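Long-range contacts in 182aa long hypothetical protein (PDB 2GAN), which is of unknown function but, as a member of the GNAT acetyltransferase family, probably transfers an acetyl group from acetyl-CoA: residues I82-K87 with G107-F112; S63-E68 with K92-V97. One frame throughout, in Å; residues are numbered along the deposited sequence.

Interaction 1: residues I82-K87 with G107-F112. With SO4 (sulfate ion), chain D.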
loop_
_atom_site.group_PDB
_atom_site.type_symbol
_atom_site.label_atom_id
_atom_site.label_comp_id
_atom_site.label_asym_id
_atom_site.label_seq_id
_atom_site.Cartn_x
_atom_site.Cartn_y
_atom_site.Cartn_z
ATOM N N ILE A 82 -6.812 -0.430 -18.478
ATOM C CA ILE A 82 -7.381 -1.623 -17.872
ATOM C C ILE A 82 -7.501 -2.699 -18.957
ATOM O O ILE A 82 -7.978 -2.441 -20.064
ATOM C CB ILE A 82 -8.752 -1.344 -17.210
ATOM C CG1 ILE A 82 -9.078 -2.483 -16.236
ATOM C CG2 ILE A 82 -9.833 -1.178 -18.269
ATOM C CD1 ILE A 82 -10.238 -2.188 -15.269
ATOM N N ALA A 83 -7.044 -3.898 -18.620
ATOM C CA ALA A 83 -7.023 -5.025 -19.537
ATOM C C ALA A 83 -7.835 -6.217 -19.065
ATOM O O ALA A 83 -7.940 -6.477 -17.866
ATOM C CB ALA A 83 -5.571 -5.465 -19.761
ATOM N N LEU A 84 -8.393 -6.954 -20.019
ATOM C CA LEU A 84 -9.176 -8.147 -19.709
ATOM C C LEU A 84 -8.561 -9.381 -20.342
ATOM O O LEU A 84 -8.132 -9.348 -21.500
ATOM C CB LEU A 84 -10.587 -8.000 -20.244
ATOM C CG LEU A 84 -11.262 -6.727 -19.751
ATOM C CD1 LEU A 84 -12.656 -6.643 -20.365
ATOM C CD2 LEU A 84 -11.314 -6.730 -18.228
ATOM N N VAL A 85 -8.522 -10.467 -19.579
ATOM C CA VAL A 85 -8.006 -11.730 -20.076
ATOM C C VAL A 85 -9.078 -12.766 -19.802
ATOM O O VAL A 85 -9.453 -12.985 -18.651
ATOM C CB VAL A 85 -6.687 -12.159 -19.376
ATOM C CG1 VAL A 85 -6.270 -13.537 -19.860
ATOM C CG2 VAL A 85 -5.577 -11.154 -19.696
ATOM N N TYR A 86 -9.583 -13.387 -20.864
ATOM C CA TYR A 86 -10.640 -14.387 -20.719
ATOM C C TYR A 86 -10.639 -15.500 -21.782
ATOM O O TYR A 86 -11.398 -16.458 -21.663
ATOM C CB TYR A 86 -11.999 -13.674 -20.700
ATOM C CG TYR A 86 -12.279 -12.889 -21.959
ATOM C CD1 TYR A 86 -12.812 -13.513 -23.091
ATOM C CD2 TYR A 86 -11.966 -11.530 -22.036
ATOM C CE1 TYR A 86 -13.023 -12.799 -24.273
ATOM C CE2 TYR A 86 -12.173 -10.808 -23.212
ATOM C CZ TYR A 86 -12.699 -11.447 -24.323
ATOM O OH TYR A 86 -12.902 -10.738 -25.479
ATOM N N LYS A 87 -9.791 -15.389 -22.806
ATOM C CA LYS A 87 -9.735 -16.414 -23.854
ATOM C C LYS A 87 -8.835 -17.589 -23.486
ATOM O O LYS A 87 -7.610 -17.502 -23.582
ATOM C CB LYS A 87 -9.234 -15.838 -25.175
ATOM C CG LYS A 87 -10.100 -14.759 -25.773
ATOM C CD LYS A 87 -9.554 -14.327 -27.124
ATOM C CE LYS A 87 -10.167 -13.009 -27.568
ATOM N NZ LYS A 87 -11.648 -13.042 -27.596
ATOM N N GLY A 107 -12.683 -14.730 -15.492
ATOM C CA GLY A 107 -12.342 -13.524 -16.222
ATOM C C GLY A 107 -11.296 -12.762 -15.425
ATOM O O GLY A 107 -11.489 -12.491 -14.239
ATOM N N LEU A 108 -10.191 -12.411 -16.076
ATOM C CA LEU A 108 -9.096 -11.699 -15.420
ATOM C C LEU A 108 -9.013 -10.212 -15.751
ATOM O O LEU A 108 -9.105 -9.815 -16.909
ATOM C CB LEU A 108 -7.763 -12.354 -15.795
ATOM C CG LEU A 108 -7.253 -13.595 -15.068
ATOM C CD1 LEU A 108 -8.383 -14.438 -14.551
ATOM C CD2 LEU A 108 -6.358 -14.379 -16.005
ATOM N N ILE A 109 -8.841 -9.396 -14.716
ATOM C CA ILE A 109 -8.682 -7.960 -14.882
ATOM C C ILE A 109 -7.271 -7.649 -14.412
ATOM O O ILE A 109 -6.836 -8.155 -13.383
ATOM C CB ILE A 109 -9.683 -7.167 -14.013
ATOM C CG1 ILE A 109 -11.079 -7.232 -14.654
ATOM C CG2 ILE A 109 -9.199 -5.716 -13.841
ATOM C CD1 ILE A 109 -12.188 -6.610 -13.821
ATOM N N GLU A 110 -6.551 -6.839 -15.175
ATOM C CA GLU A 110 -5.192 -6.468 -14.810
ATOM C C GLU A 110 -4.794 -5.216 -15.573
ATOM O O GLU A 110 -5.615 -4.630 -16.292
ATOM C CB GLU A 110 -4.220 -7.630 -15.101
ATOM C CG GLU A 110 -4.189 -8.145 -16.535
ATOM C CD GLU A 110 -3.483 -9.509 -16.674
ATOM O OE1 GLU A 110 -3.072 -9.856 -17.797
ATOM O OE2 GLU A 110 -3.347 -10.243 -15.671
ATOM N N PHE A 111 -3.550 -4.779 -15.396
ATOM C CA PHE A 111 -3.071 -3.592 -16.098
ATOM C C PHE A 111 -4.022 -2.425 -15.822
ATOM O O PHE A 111 -4.340 -1.642 -16.718
ATOM C CB PHE A 111 -3.020 -3.894 -17.596
ATOM C CG PHE A 111 -2.070 -3.032 -18.362
ATOM C CD1 PHE A 111 -2.538 -2.151 -19.326
ATOM C CD2 PHE A 111 -0.698 -3.158 -18.177
ATOM C CE1 PHE A 111 -1.653 -1.410 -20.106
ATOM C CE2 PHE A 111 0.197 -2.426 -18.947
ATOM C CZ PHE A 111 -0.276 -1.554 -19.914
ATOM N N PHE A 112 -4.473 -2.337 -14.570
ATOM C CA PHE A 112 -5.404 -1.305 -14.116
ATOM C C PHE A 112 -4.636 -0.188 -13.433
ATOM O O PHE A 112 -4.157 -0.359 -12.322
ATOM C CB PHE A 112 -6.387 -1.901 -13.104
ATOM C CG PHE A 112 -7.353 -0.902 -12.508
ATOM C CD1 PHE A 112 -7.803 -1.057 -11.196
ATOM C CD2 PHE A 112 -7.841 0.162 -13.253
ATOM C CE1 PHE A 112 -8.726 -0.172 -10.633
ATOM C CE2 PHE A 112 -8.769 1.059 -12.700
ATOM C CZ PHE A 112 -9.209 0.887 -11.386
HETATM S S SO4 D . -0.642 -6.096 -13.472
HETATM O O1 SO4 D . -0.698 -4.686 -13.036
HETATM O O2 SO4 D . -1.453 -6.942 -12.568
HETATM O O3 SO4 D . 0.763 -6.541 -13.437
HETATM O O4 SO4 D . -1.175 -6.211 -14.838
#
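Leu84 and Ile109 lie side by side and point the same way, CD2 of Leu84 resting 3.6 Å from CG1 of Ile109, on the face that helix 123-137 covers. They form a non-hydrogen-bonded pair in the antiparallel junction of strands 78-85 and 106-114, in the central sheet of a GNAT fold. Ile82, on that face too, has CG1 anti to its backbone N (chi1 -162°), and its CD1 lies 3.9 Å from both CG2 of Ile109 and CD2 of Phe112. An alanine in place of Ile82 lacks CG1 and CD1, and would probably open a gap beside Ile109 CG2 and the Phe112 ring. On the other face, Val85 and Leu108 slant across each other, CB to CB 3.7 Å, and the CG2 of Val85 meets the Glu110 carboxylate. The backbones are joined by two reciprocal pairs of hydrogen bonds, Ala83 with Glu110 and Val85 with Leu108. Between the Ala83-Glu110 pair and Phe112, which lies opposite Ile82, Phe111 is an extra residue whose positive phi of 54° bulges the strand, consistent with the bulge of this strand in GNAT proteins. There the Phe111 N donates to O4 of a sulfate ion at 2.8 Å, while Arg61 NH2 binds the same ion.

Interaction 2: residues S63-E68 with K92-V97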
loop_
_atom_site.group_PDB
_atom_site.type_symbol
_atom_site.label_atom_id
_atom_site.label_comp_id
_atom_site.label_asym_id
_atom_site.label_seq_id
_atom_site.Cartn_x
_atom_site.Cartn_y
_atom_site.Cartn_z
ATOM N N SER A 63 0.830 -8.093 -26.972
ATOM C CA SER A 63 0.697 -8.982 -28.133
ATOM C C SER A 63 -0.099 -10.269 -27.911
ATOM O O SER A 63 -0.940 -10.641 -28.733
ATOM C CB SER A 63 2.083 -9.368 -28.660
ATOM O OG SER A 63 2.782 -8.234 -29.127
ATOM N N GLN A 64 0.168 -10.949 -26.805
ATOM C CA GLN A 64 -0.493 -12.220 -26.523
ATOM C C GLN A 64 -1.466 -12.234 -25.347
ATOM O O GLN A 64 -2.651 -12.500 -25.520
ATOM C CB GLN A 64 0.567 -13.287 -26.274
ATOM C CG GLN A 64 1.696 -13.253 -27.279
ATOM C CD GLN A 64 1.270 -13.732 -28.648
ATOM O OE1 GLN A 64 1.845 -13.341 -29.664
ATOM N NE2 GLN A 64 0.265 -14.595 -28.684
ATOM N N GLU A 65 -0.960 -11.955 -24.153
ATOM C CA GLU A 65 -1.769 -11.993 -22.944
ATOM C C GLU A 65 -3.106 -11.252 -22.957
ATOM O O GLU A 65 -4.146 -11.857 -22.726
ATOM C CB GLU A 65 -0.918 -11.543 -21.749
ATOM C CG GLU A 65 -1.640 -11.561 -20.406
ATOM C CD GLU A 65 -0.677 -11.669 -19.236
ATOM O OE1 GLU A 65 -0.998 -11.162 -18.139
ATOM O OE2 GLU A 65 0.400 -12.283 -19.411
ATOM N N PHE A 66 -3.093 -9.955 -23.231
ATOM C CA PHE A 66 -4.334 -9.170 -23.232
ATOM C C PHE A 66 -5.317 -9.544 -24.351
ATOM O O PHE A 66 -4.949 -9.595 -25.526
ATOM C CB PHE A 66 -3.997 -7.676 -23.322
ATOM C CG PHE A 66 -3.191 -7.158 -22.154
ATOM C CD1 PHE A 66 -2.579 -5.908 -22.220
ATOM C CD2 PHE A 66 -3.049 -7.911 -20.987
ATOM C CE1 PHE A 66 -1.835 -5.415 -21.148
ATOM C CE2 PHE A 66 -2.306 -7.426 -19.904
ATOM C CZ PHE A 66 -1.701 -6.177 -19.987
ATOM N N ASP A 67 -6.568 -9.815 -23.987
ATOM C CA ASP A 67 -7.585 -10.156 -24.984
ATOM C C ASP A 67 -8.330 -8.880 -25.388
ATOM O O ASP A 67 -8.832 -8.764 -26.511
ATOM C CB ASP A 67 -8.559 -11.204 -24.429
ATOM C CG ASP A 67 -7.906 -12.574 -24.246
ATOM O OD1 ASP A 67 -7.230 -13.053 -25.189
ATOM O OD2 ASP A 67 -8.070 -13.176 -23.165
ATOM N N GLU A 68 -8.390 -7.926 -24.456
ATOM C CA GLU A 68 -9.016 -6.629 -24.679
ATOM C C GLU A 68 -8.320 -5.597 -23.804
ATOM O O GLU A 68 -8.116 -5.822 -22.609
ATOM C CB GLU A 68 -10.505 -6.674 -24.339
ATOM C CG GLU A 68 -11.289 -7.631 -25.201
ATOM C CD GLU A 68 -12.792 -7.551 -24.972
ATOM O OE1 GLU A 68 -13.520 -8.312 -25.636
ATOM O OE2 GLU A 68 -13.250 -6.742 -24.141
ATOM N N LYS A 92 -3.094 -19.708 -21.019
ATOM C CA LYS A 92 -2.479 -18.386 -21.026
ATOM C C LYS A 92 -1.112 -18.364 -20.357
ATOM O O LYS A 92 -0.307 -17.483 -20.625
ATOM C CB LYS A 92 -3.391 -17.374 -20.336
ATOM C CG LYS A 92 -4.565 -16.921 -21.179
ATOM C CD LYS A 92 -4.123 -15.984 -22.300
ATOM C CE LYS A 92 -5.329 -15.409 -23.009
ATOM N NZ LYS A 92 -4.951 -14.454 -24.060
ATOM N N GLY A 93 -0.855 -19.322 -19.477
ATOM C CA GLY A 93 0.430 -19.357 -18.795
ATOM C C GLY A 93 0.606 -18.222 -17.804
ATOM O O GLY A 93 1.729 -17.827 -17.502
ATOM N N ILE A 94 -0.498 -17.684 -17.299
ATOM C CA ILE A 94 -0.417 -16.600 -16.337
ATOM C C ILE A 94 0.192 -17.167 -15.065
ATOM O O ILE A 94 -0.411 -18.003 -14.388
ATOM C CB ILE A 94 -1.800 -16.003 -16.092
ATOM C CG1 ILE A 94 -2.299 -15.410 -17.407
ATOM C CG2 ILE A 94 -1.729 -14.888 -15.044
ATOM C CD1 ILE A 94 -3.780 -15.364 -17.507
ATOM N N TRP A 95 1.393 -16.690 -14.751
ATOM C CA TRP A 95 2.166 -17.185 -13.615
ATOM C C TRP A 95 1.469 -17.327 -12.263
ATOM O O TRP A 95 1.765 -18.260 -11.520
ATOM C CB TRP A 95 3.456 -16.359 -13.448
ATOM C CG TRP A 95 3.256 -14.991 -12.857
ATOM C CD1 TRP A 95 2.972 -13.836 -13.530
ATOM C CD2 TRP A 95 3.283 -14.646 -11.465
ATOM N NE1 TRP A 95 2.819 -12.792 -12.644
ATOM C CE2 TRP A 95 3.004 -13.262 -11.372
ATOM C CE3 TRP A 95 3.510 -15.369 -10.292
ATOM C CZ2 TRP A 95 2.952 -12.587 -10.145
ATOM C CZ3 TRP A 95 3.459 -14.699 -9.072
ATOM C CH2 TRP A 95 3.181 -13.322 -9.009
ATOM N N TRP A 96 0.547 -16.431 -11.932
ATOM C CA TRP A 96 -0.113 -16.540 -10.635
ATOM C C TRP A 96 -1.416 -17.350 -10.653
ATOM O O TRP A 96 -1.940 -17.693 -9.598
ATOM C CB TRP A 96 -0.372 -15.141 -10.038
ATOM C CG TRP A 96 -1.119 -14.203 -10.942
ATOM C CD1 TRP A 96 -0.584 -13.375 -11.905
ATOM C CD2 TRP A 96 -2.540 -14.040 -11.022
ATOM N NE1 TRP A 96 -1.586 -12.728 -12.574
ATOM C CE2 TRP A 96 -2.795 -13.114 -12.056
ATOM C CE3 TRP A 96 -3.622 -14.596 -10.323
ATOM C CZ2 TRP A 96 -4.096 -12.722 -12.409
ATOM C CZ3 TRP A 96 -4.914 -14.210 -10.672
ATOM C CH2 TRP A 96 -5.140 -13.281 -11.709
ATOM N N VAL A 97 -1.918 -17.679 -11.839
ATOM C CA VAL A 97 -3.178 -18.419 -11.963
ATOM C C VAL A 97 -3.191 -19.923 -11.645
ATOM O O VAL A 97 -2.654 -20.738 -12.387
ATOM C CB VAL A 97 -3.787 -18.220 -13.369
ATOM C CG1 VAL A 97 -5.039 -19.081 -13.529
ATOM C CG2 VAL A 97 -4.143 -16.748 -13.564
#
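Lys92 NZ is gripped from the 63-68 side by two acceptors, Asp67 OD1 at 2.9 Å in a salt bridge and the backbone Glu65 O at 3.0 Å. The contact thus ties the loop between strands 78-85 and 106-114 of this GNAT fold to the point where helix 47-65 gives way to strand 68-74, at a classic beta bulge in which Asp67 and Glu68 both face Leu84. Lys92 and Asp67 reach toward each other tip to tip. The lysine chain bends once, at chi2 (-73°), and is otherwise extended through chi3 and chi4. Its ammonium meets OD1 from above the carboxylate plane, 35° out of it, and stands above the carbonyl plane of Glu65 as well. Asp67 OD2 accepts hydrogen bonds from the backbone N atoms of Tyr86 and Lys87, which fix the carboxylate's position, so it links the lysine, through OD1, to the backbone at the end of strand 78-85, through OD2. The aliphatic part of Lys92 also packs on Val85. Beyond the lysine, a type I turn runs from Ile94 to Val97, closed by Val97 N to Ile94 O, and Ile94 CG2 lies 3.3 Å above one face of the Trp96 ring, offset toward its rim.

The centres of interactions 1 and 2 lie 8 Å apart, and their segments alternate along the chain, so the 92-97 loop of interaction 2 belongs to the connection between the two strands paired in interaction 1. Tyr86 OH and Glu68 OE1 are 2.5 Å apart, a probable hydrogen bond, and Glu68 also forms a salt bridge with Arg134 of helix 123-137. Leu108 also packs against Ile94. Glu110 OE1 and Glu65 OE1 are only 2.5 Å apart, a close approach of two carboxylates. The sulfate on Phe111 N, about 6 Å from the Glu65 side chain, probably comes from the crystallisation liquor; its position is consistent with the GNAT acetyl-CoA pocket, where amides at this bulge bind the cofactor.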